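Local atomic coordinates of 1-carboxybiuret hydrolase subunit AtzE (Pseudomonas sp., PDB entry 6C62), a protein that hydrolyses 1-carboxybiuret to urea-1,3-dicarboxylate and ammonia, a step in the bacterial degradation of the herbicide atrazine. Residues L69-K74 with V102-L107; S174-A179 with G186-F191; G192-R197 with D224-P229. All coordinates share one frame; numbering follows the deposited sequence.

Interaction 1. Residues L69-K74 with V102-L107; sequences LPYAVK and VLVQRL
Tyr-71 and Val-73 of the strand meet Val-104 and Leu-107 of the helix inside a beta-alpha-beta unit, strand 70-74, helix 102-109, strand 113-118, of the amidase-family core. Helix and strand run antiparallel (177°), their axes 10.7 Å apart at closest approach, as expected of a crossover helix packed on its own sheet. Alternation along the strand turns Tyr-71 and Val-73 to the helix, while Val-104 and Leu-107, one turn apart, answer them.

The apolar contacts set leucine and valine carbons against the tyrosine ring and against each other. Leu-107 CD1 approaches the ring obliquely, 3.5 Å from Tyr-71 CE2, and Leu-107 CB lies 3.8 Å from Tyr-71 CZ. With CG placed between its backbone N and carbonyl carbon (chi1 75°), the tyrosine spans the gap to the helix. Further along the strand the contact is lighter: Val-73 CG1 meets Val-104 CG2 at 4.1 Å, the two valines crossing at about a right angle. A leucine in place of Tyr-71 would probably leave Leu-107 CD1 without its aromatic neighbour and open a gap between Val-104 and the strand.

No hydrogen bond links the segments, so packing alone joins them; Tyr-71 and Val-73 pair through their backbones with strand 113-118. Leu-107 also touches Leu-167 of strand 165-170 and Met-226 of helix 216-226, which extends the apolar layer beyond the unit. Lys-74, at the strand end, turns to the catalytic side, where its NZ is hydrogen-bonded to the hydroxyls of Ser-150, Ser-151 and Ser-169, consistent with the charge relay inferred from relatives.

The one polar side-chain atom at the interface, Tyr-71 OH, ends 3.5 Å from both Val-104 CG1 and Val-104 O, with no hydrogen bond to the latter.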
loop_
_atom_site.group_PDB
_atom_site.type_symbol
_atom_site.label_atom_id
_atom_site.label_comp_id
_atom_site.label_asym_id
_atom_site.label_seq_id
_atom_site.Cartn_x
_atom_site.Cartn_y
_atom_site.Cartn_z
ATOM N N LEU A 69 -31.148 -16.871 16.974
ATOM C CA LEU A 69 -30.074 -17.840 16.650
ATOM C C LEU A 69 -28.857 -17.566 17.536
ATOM O O LEU A 69 -28.314 -16.481 17.528
ATOM C CB LEU A 69 -29.684 -17.746 15.185
ATOM C CG LEU A 69 -28.696 -18.830 14.719
ATOM C CD1 LEU A 69 -29.401 -20.153 14.513
ATOM C CD2 LEU A 69 -28.004 -18.475 13.452
ATOM N N PRO A 70 -28.448 -18.537 18.352
ATOM C CA PRO A 70 -27.215 -18.300 19.115
ATOM C C PRO A 70 -25.938 -18.319 18.295
ATOM O O PRO A 70 -25.830 -19.059 17.294
ATOM C CB PRO A 70 -27.178 -19.486 20.073
ATOM C CG PRO A 70 -28.548 -20.033 20.088
ATOM C CD PRO A 70 -29.071 -19.811 18.721
ATOM N N TYR A 71 -24.965 -17.508 18.720
ATOM C CA TYR A 71 -23.653 -17.440 18.045
ATOM C C TYR A 71 -22.602 -17.004 19.053
ATOM O O TYR A 71 -22.938 -16.553 20.183
ATOM C CB TYR A 71 -23.672 -16.531 16.820
ATOM C CG TYR A 71 -23.692 -15.079 17.096
ATOM C CD1 TYR A 71 -24.859 -14.454 17.567
ATOM C CD2 TYR A 71 -22.562 -14.272 16.911
ATOM C CE1 TYR A 71 -24.895 -13.116 17.785
ATOM C CE2 TYR A 71 -22.603 -12.901 17.131
ATOM C CZ TYR A 71 -23.755 -12.315 17.549
ATOM O OH TYR A 71 -23.827 -10.932 17.856
ATOM N N ALA A 72 -21.370 -17.280 18.698
ATOM C CA ALA A 72 -20.230 -16.788 19.457
ATOM C C ALA A 72 -19.151 -16.304 18.522
ATOM O O ALA A 72 -19.155 -16.629 17.310
ATOM C CB ALA A 72 -19.727 -17.856 20.394
ATOM N N VAL A 73 -18.208 -15.513 19.054
ATOM C CA VAL A 73 -17.181 -14.877 18.168
ATOM C C VAL A 73 -15.758 -15.092 18.671
ATOM O O VAL A 73 -15.501 -15.073 19.879
ATOM C CB VAL A 73 -17.470 -13.357 18.007
ATOM C CG1 VAL A 73 -18.889 -13.187 17.437
ATOM C CG2 VAL A 73 -17.339 -12.606 19.313
ATOM N N LYS A 74 -14.829 -15.283 17.745
ATOM C CA LYS A 74 -13.415 -15.297 18.076
ATOM C C LYS A 74 -13.063 -14.058 18.898
ATOM O O LYS A 74 -13.582 -12.949 18.633
ATOM C CB LYS A 74 -12.651 -15.327 16.766
ATOM C CG LYS A 74 -11.159 -15.555 16.888
ATOM C CD LYS A 74 -10.582 -15.622 15.478
ATOM C CE LYS A 74 -9.125 -16.027 15.507
ATOM N NZ LYS A 74 -8.644 -16.205 14.110
ATOM N N VAL A 102 -18.415 -4.068 14.241
ATOM C CA VAL A 102 -19.484 -3.897 13.248
ATOM C C VAL A 102 -20.169 -5.203 12.857
ATOM O O VAL A 102 -21.381 -5.230 12.735
ATOM C CB VAL A 102 -18.924 -3.136 11.995
ATOM C CG1 VAL A 102 -19.899 -3.132 10.867
ATOM C CG2 VAL A 102 -18.591 -1.694 12.412
ATOM N N LEU A 103 -19.415 -6.295 12.638
ATOM C CA LEU A 103 -20.082 -7.518 12.279
ATOM C C LEU A 103 -21.015 -8.092 13.378
ATOM O O LEU A 103 -22.098 -8.669 13.058
ATOM C CB LEU A 103 -19.089 -8.599 11.846
ATOM C CG LEU A 103 -18.187 -8.242 10.685
ATOM C CD1 LEU A 103 -17.455 -9.457 10.243
ATOM C CD2 LEU A 103 -18.998 -7.644 9.533
ATOM N N VAL A 104 -20.607 -7.910 14.637
ATOM C CA VAL A 104 -21.443 -8.257 15.779
ATOM C C VAL A 104 -22.712 -7.402 15.797
ATOM O O VAL A 104 -23.819 -7.957 15.989
ATOM C CB VAL A 104 -20.660 -8.151 17.104
ATOM C CG1 VAL A 104 -21.596 -8.338 18.308
ATOM C CG2 VAL A 104 -19.496 -9.132 17.112
ATOM N N GLN A 105 -22.571 -6.085 15.573
ATOM C CA GLN A 105 -23.731 -5.167 15.478
ATOM C C GLN A 105 -24.704 -5.618 14.395
ATOM O O GLN A 105 -25.904 -5.600 14.600
ATOM C CB GLN A 105 -23.330 -3.717 15.157
ATOM C CG GLN A 105 -22.379 -3.019 16.160
ATOM C CD GLN A 105 -21.805 -1.618 15.741
ATOM O OE1 GLN A 105 -22.158 -1.008 14.681
ATOM N NE2 GLN A 105 -20.829 -1.147 16.562
ATOM N N ARG A 106 -24.184 -6.041 13.242
ATOM C CA ARG A 106 -25.054 -6.512 12.141
ATOM C C ARG A 106 -25.773 -7.837 12.459
ATOM O O ARG A 106 -26.956 -7.999 12.109
ATOM C CB ARG A 106 -24.268 -6.517 10.836
ATOM C CG ARG A 106 -23.982 -5.090 10.419
ATOM C CD ARG A 106 -23.249 -4.969 9.129
ATOM N NE ARG A 106 -22.827 -3.595 8.868
ATOM C CZ ARG A 106 -22.152 -3.257 7.767
ATOM N NH1 ARG A 106 -21.810 -4.166 6.864
ATOM N NH2 ARG A 106 -21.771 -2.000 7.570
ATOM N N LEU A 107 -25.088 -8.754 13.160
ATOM C CA LEU A 107 -25.719 -9.999 13.544
ATOM C C LEU A 107 -26.807 -9.721 14.583
ATOM O O LEU A 107 -27.876 -10.282 14.537
ATOM C CB LEU A 107 -24.722 -11.037 14.051
ATOM C CG LEU A 107 -23.816 -11.650 12.945
ATOM C CD1 LEU A 107 -22.777 -12.572 13.605
ATOM C CD2 LEU A 107 -24.581 -12.365 11.874
#

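Interaction 2. Residues S174-A179 with G186-F191; sequences SIRVPA and GLKPTF
The turn from the presumed nucleophile of the amidase-family site into helix 176-182 lies against strand 185-188, with Ser-174, the acyl-ester residue by similarity, just ahead of the touching residues. Ile-175 sets its two branches along the strand backbone: CG2 is 4.0 Å from Gly-186 CA, and CD1 reaches 3.7 Å from Leu-187 O. One helical turn on, Ala-179 CB sits 3.9 Å from Gly-186 N. The missing side chain of Gly-186 lets both residues come this close, since a beta carbon there would clash with Ile-175 CG2.

Beyond the glycine, Lys-188 crosses Arg-176 obliquely and sets CD over one face of the guanidinium, 3.6 Å above its plane and toward the rim. Bends at chi3 (66°) and chi4 (67°) carry Lys-188 NZ onward to Pro-189 O, 3.1 Å away, approached from above the carbonyl plane, and to Cys-409 O. Arg-176 NH2 and Lys-188 NZ, probably both charged, are 5.6 Å apart and not in contact, while Arg-176 forms a salt bridge with Asp-170 that helps fix its guanidinium.

Around this buried contact, strands 208-213 and 411-416 flank strand 185-188 in the central sheet, and helix 216-226 packs on Leu-187.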
loop_
_atom_site.group_PDB
_atom_site.type_symbol
_atom_site.label_atom_id
_atom_site.label_comp_id
_atom_site.label_asym_id
_atom_site.label_seq_id
_atom_site.Cartn_x
_atom_site.Cartn_y
_atom_site.Cartn_z
ATOM N N SER A 174 -7.009 -19.207 8.544
ATOM C CA SER A 174 -7.545 -19.423 9.874
ATOM C C SER A 174 -9.051 -19.614 10.065
ATOM O O SER A 174 -9.472 -19.840 11.205
ATOM C CB SER A 174 -7.012 -18.315 10.803
ATOM O OG SER A 174 -5.656 -18.631 11.093
ATOM N N ILE A 175 -9.846 -19.521 8.997
ATOM C CA ILE A 175 -11.220 -20.003 8.993
ATOM C C ILE A 175 -11.282 -21.376 8.349
ATOM O O ILE A 175 -11.912 -22.326 8.869
ATOM C CB ILE A 175 -12.159 -19.052 8.226
ATOM C CG1 ILE A 175 -12.479 -17.837 9.086
ATOM C CG2 ILE A 175 -13.477 -19.734 7.803
ATOM C CD1 ILE A 175 -13.153 -16.680 8.322
ATOM N N ARG A 176 -10.645 -21.475 7.196
ATOM C CA ARG A 176 -10.630 -22.714 6.434
ATOM C C ARG A 176 -9.964 -23.884 7.167
ATOM O O ARG A 176 -10.453 -25.007 7.070
ATOM C CB ARG A 176 -10.000 -22.441 5.051
ATOM C CG ARG A 176 -10.842 -21.498 4.231
ATOM C CD ARG A 176 -9.979 -20.946 3.105
ATOM N NE ARG A 176 -8.974 -20.015 3.607
ATOM C CZ ARG A 176 -7.904 -19.616 2.912
ATOM N NH1 ARG A 176 -7.676 -20.116 1.725
ATOM N NH2 ARG A 176 -7.047 -18.709 3.413
ATOM N N VAL A 177 -8.884 -23.658 7.902
ATOM C CA VAL A 177 -8.211 -24.722 8.609
ATOM C C VAL A 177 -9.110 -25.355 9.741
ATOM O O VAL A 177 -9.300 -26.600 9.757
ATOM C CB VAL A 177 -6.817 -24.268 9.128
ATOM C CG1 VAL A 177 -6.176 -25.315 10.048
ATOM C CG2 VAL A 177 -5.877 -23.979 7.924
ATOM N N PRO A 178 -9.660 -24.553 10.664
ATOM C CA PRO A 178 -10.565 -25.157 11.645
ATOM C C PRO A 178 -11.848 -25.734 11.065
ATOM O O PRO A 178 -12.347 -26.709 11.585
ATOM C CB PRO A 178 -10.873 -24.021 12.647
ATOM C CG PRO A 178 -10.348 -22.794 12.029
ATOM C CD PRO A 178 -9.373 -23.140 10.934
ATOM N N ALA A 179 -12.381 -25.161 10.000
ATOM C CA ALA A 179 -13.499 -25.770 9.331
ATOM C C ALA A 179 -13.112 -27.168 8.852
ATOM O O ALA A 179 -13.861 -28.148 9.075
ATOM C CB ALA A 179 -13.975 -24.936 8.142
ATOM N N GLY A 186 -17.192 -23.338 6.570
ATOM C CA GLY A 186 -16.595 -22.017 6.717
ATOM C C GLY A 186 -16.657 -21.240 5.416
ATOM O O GLY A 186 -16.662 -21.842 4.303
ATOM N N LEU A 187 -16.709 -19.910 5.553
ATOM C CA LEU A 187 -16.692 -19.018 4.454
ATOM C C LEU A 187 -15.676 -17.924 4.731
ATOM O O LEU A 187 -15.804 -17.183 5.731
ATOM C CB LEU A 187 -18.085 -18.381 4.256
ATOM C CG LEU A 187 -18.175 -17.178 3.280
ATOM C CD1 LEU A 187 -17.858 -17.601 1.866
ATOM C CD2 LEU A 187 -19.553 -16.517 3.356
ATOM N N LYS A 188 -14.688 -17.814 3.859
ATOM C CA LYS A 188 -13.759 -16.674 3.856
ATOM C C LYS A 188 -14.202 -15.852 2.687
ATOM O O LYS A 188 -13.968 -16.249 1.555
ATOM C CB LYS A 188 -12.339 -17.139 3.671
ATOM C CG LYS A 188 -11.369 -15.969 3.709
ATOM C CD LYS A 188 -10.019 -16.212 3.031
ATOM C CE LYS A 188 -10.091 -16.412 1.545
ATOM N NZ LYS A 188 -10.516 -15.179 0.873
ATOM N N PRO A 189 -14.911 -14.751 2.927
ATOM C CA PRO A 189 -15.352 -13.942 1.823
ATOM C C PRO A 189 -14.188 -13.256 1.090
ATOM O O PRO A 189 -13.007 -13.423 1.454
ATOM C CB PRO A 189 -16.286 -12.892 2.473
ATOM C CG PRO A 189 -16.564 -13.428 3.845
ATOM C CD PRO A 189 -15.265 -14.109 4.201
ATOM N N THR A 190 -14.533 -12.587 0.013
ATOM C CA THR A 190 -13.555 -11.792 -0.757
ATOM C C THR A 190 -12.847 -10.791 0.183
ATOM O O THR A 190 -13.465 -10.213 1.065
ATOM C CB THR A 190 -14.254 -10.985 -1.851
ATOM O OG1 THR A 190 -14.979 -11.869 -2.724
ATOM C CG2 THR A 190 -13.281 -10.168 -2.624
ATOM N N PHE A 191 -11.549 -10.580 0.005
ATOM C CA PHE A 191 -10.874 -9.522 0.742
ATOM C C PHE A 191 -11.593 -8.186 0.487
ATOM O O PHE A 191 -11.818 -7.784 -0.667
ATOM C CB PHE A 191 -9.410 -9.416 0.316
ATOM C CG PHE A 191 -8.608 -8.481 1.171
ATOM C CD1 PHE A 191 -8.106 -8.890 2.409
ATOM C CD2 PHE A 191 -8.519 -7.172 0.826
ATOM C CE1 PHE A 191 -7.451 -8.014 3.246
ATOM C CE2 PHE A 191 -7.882 -6.241 1.669
ATOM C CZ PHE A 191 -7.351 -6.680 2.909
#

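Interaction 3. Residues G192-R197 with D224-P229; sequences GRLSRR and DAMQGP
Leu-194 inserts its two methyl groups against the end of helix 216-226: CD2 lies 3.7 Å from Met-226 O and CD1 4.0 Å from Met-226 CE. The methionine chain, bent at chi3 (-70°), brings that terminal methyl to the leucine. Beside them, Arg-193 NH2 and Gln-227 OE1 approach to 3.8 Å without bonding directly, guanidinium and amide planes 63° apart. Water 1 bridges them, accepting from Arg-193 NH2 at the guanidinium edge, in its plane, and donating to Gln-227 OE1, each at 2.7 Å.

The contact thus fastens the loop between strands 185-188 and 208-213 to the C-terminal end of helix 216-226, where Gln-227 is the first residue to leave helical geometry. Two more waters bind backbone atoms: water 2 accepts from Gly-228 N, while water 3 accepts from Ser-195 N and donates to both Met-226 O and Gly-228 O.

Farther out, Ser-195 OG accepts from Arg-197 N at 3.2 Å in an ST turn. Glu-437 forms a salt bridge with Arg-193 NH1, and Gln-242 binds Arg-193 NH2 through its OE1 and Gln-227 OE1 through its backbone N. Outside both segments, an acidic side chain of a neighbouring subunit forms a salt bridge with Arg-196 NH2.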
loop_
_atom_site.group_PDB
_atom_site.type_symbol
_atom_site.label_atom_id
_atom_site.label_comp_id
_atom_site.label_asym_id
_atom_site.label_seq_id
_atom_site.Cartn_x
_atom_site.Cartn_y
_atom_site.Cartn_z
ATOM N N GLY A 192 -11.968 -7.500 1.543
ATOM C CA GLY A 192 -12.665 -6.217 1.472
ATOM C C GLY A 192 -14.158 -6.292 1.403
ATOM O O GLY A 192 -14.798 -5.253 1.275
ATOM N N ARG A 193 -14.741 -7.479 1.517
ATOM C CA ARG A 193 -16.180 -7.616 1.540
ATOM C C ARG A 193 -16.830 -7.200 2.874
ATOM O O ARG A 193 -17.822 -6.485 2.903
ATOM C CB ARG A 193 -16.538 -9.082 1.209
ATOM C CG ARG A 193 -17.999 -9.438 1.317
ATOM C CD ARG A 193 -18.867 -8.835 0.232
ATOM N NE ARG A 193 -18.747 -9.603 -1.010
ATOM C CZ ARG A 193 -19.466 -9.359 -2.118
ATOM N NH1 ARG A 193 -19.317 -10.129 -3.183
ATOM N NH2 ARG A 193 -20.269 -8.340 -2.180
ATOM N N LEU A 194 -16.325 -7.794 3.970
ATOM C CA LEU A 194 -16.899 -7.624 5.282
ATOM C C LEU A 194 -16.030 -6.704 6.154
ATOM O O LEU A 194 -14.784 -6.834 6.222
ATOM C CB LEU A 194 -17.102 -8.971 5.955
ATOM C CG LEU A 194 -18.059 -9.963 5.386
ATOM C CD1 LEU A 194 -18.265 -11.111 6.358
ATOM C CD2 LEU A 194 -19.432 -9.347 5.086
ATOM N N SER A 195 -16.709 -5.767 6.814
ATOM C CA SER A 195 -16.035 -4.700 7.586
ATOM C C SER A 195 -15.201 -5.280 8.709
ATOM O O SER A 195 -15.665 -6.184 9.459
ATOM C CB SER A 195 -17.046 -3.764 8.202
ATOM O OG SER A 195 -16.359 -2.837 9.049
ATOM N N ARG A 196 -14.007 -4.774 8.843
ATOM C CA ARG A 196 -13.087 -5.246 9.885
ATOM C C ARG A 196 -13.120 -4.324 11.124
ATOM O O ARG A 196 -12.399 -4.548 12.065
ATOM C CB ARG A 196 -11.654 -5.293 9.326
ATOM C CG ARG A 196 -11.550 -6.293 8.222
ATOM C CD ARG A 196 -10.138 -6.504 7.679
ATOM N NE ARG A 196 -9.378 -5.283 7.402
ATOM C CZ ARG A 196 -8.174 -5.274 6.847
ATOM N NH1 ARG A 196 -7.581 -6.417 6.460
ATOM N NH2 ARG A 196 -7.557 -4.144 6.652
ATOM N N ARG A 197 -13.970 -3.307 11.104
ATOM C CA ARG A 197 -14.010 -2.318 12.168
ATOM C C ARG A 197 -14.476 -2.911 13.529
ATOM O O ARG A 197 -15.447 -3.665 13.619
ATOM C CB ARG A 197 -14.915 -1.156 11.733
ATOM C CG ARG A 197 -14.982 -0.053 12.794
ATOM C CD ARG A 197 -15.396 1.272 12.229
ATOM N NE ARG A 197 -16.717 1.243 11.576
ATOM C CZ ARG A 197 -17.858 1.660 12.135
ATOM N NH1 ARG A 197 -17.867 2.100 13.365
ATOM N NH2 ARG A 197 -19.008 1.680 11.425
ATOM N N ASP A 224 -25.151 -12.844 4.451
ATOM C CA ASP A 224 -26.118 -11.768 4.036
ATOM C C ASP A 224 -26.413 -10.723 5.112
ATOM O O ASP A 224 -26.350 -9.521 4.847
ATOM C CB ASP A 224 -27.417 -12.348 3.501
ATOM C CG ASP A 224 -27.250 -12.964 2.073
ATOM O OD1 ASP A 224 -26.056 -13.069 1.531
ATOM O OD2 ASP A 224 -28.316 -13.400 1.520
ATOM N N ALA A 225 -26.561 -11.173 6.344
ATOM C CA ALA A 225 -26.763 -10.275 7.470
ATOM C C ALA A 225 -25.604 -9.303 7.722
ATOM O O ALA A 225 -25.840 -8.148 8.151
ATOM C CB ALA A 225 -27.049 -11.108 8.732
ATOM N N MET A 226 -24.387 -9.766 7.449
ATOM C CA MET A 226 -23.167 -9.020 7.744
ATOM C C MET A 226 -22.676 -8.053 6.606
ATOM O O MET A 226 -21.880 -7.165 6.814
ATOM C CB MET A 226 -22.078 -10.043 8.055
ATOM C CG MET A 226 -22.308 -10.678 9.394
ATOM S SD MET A 226 -20.845 -11.609 9.966
ATOM C CE MET A 226 -20.850 -12.972 8.827
ATOM N N GLN A 227 -23.197 -8.264 5.421
ATOM C CA GLN A 227 -22.778 -7.511 4.233
ATOM C C GLN A 227 -23.171 -6.047 4.285
ATOM O O GLN A 227 -24.181 -5.709 4.892
ATOM C CB GLN A 227 -23.429 -8.080 2.992
ATOM C CG GLN A 227 -22.797 -9.325 2.393
ATOM C CD GLN A 227 -23.368 -9.568 1.002
ATOM O OE1 GLN A 227 -23.196 -8.735 0.140
ATOM N NE2 GLN A 227 -24.057 -10.703 0.800
ATOM N N GLY A 228 -22.380 -5.191 3.640
ATOM C CA GLY A 228 -22.732 -3.791 3.509
ATOM C C GLY A 228 -21.495 -2.918 3.615
ATOM O O GLY A 228 -20.579 -3.229 4.399
ATOM N N PRO A 229 -21.486 -1.800 2.885
ATOM C CA PRO A 229 -20.384 -0.840 3.009
ATOM C C PRO A 229 -20.243 -0.293 4.409
ATOM O O PRO A 229 -21.186 -0.298 5.170
ATOM C CB PRO A 229 -20.748 0.292 2.035
ATOM C CG PRO A 229 -22.201 0.136 1.780
ATOM C CD PRO A 229 -22.596 -1.279 2.039
HETATM O O HOH W 1 -21.408 -6.761 -0.289
HETATM O O HOH W 2 -20.255 -6.371 2.254
HETATM O O HOH W 3 -19.646 -5.751 5.948
#

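How the interactions relate
Interactions 1 and 2 reach the same mixed sheet and meet at the probable catalytic centre: their centres are about 16 Å apart, yet Lys-74 NZ, assigned to the charge relay by similarity, lies 4.2 Å from CB of the presumed nucleophile Ser-174. Interaction 3 lies farther from the probable catalytic residues, with the side chain of Met-226 about 11 Å from that of Lys-74. It joins interaction 1, centres about 12 Å apart, through Arg-106, whose NH1 probably bonds to Gly-228 O (2.9 Å) and NH2 to Pro-229 O (3.0 Å). Interaction 2 runs directly into interaction 3 along the chain, from Phe-191 to Gly-192, and Pro-189 CG packs 3.8 Å from Leu-194 CD1.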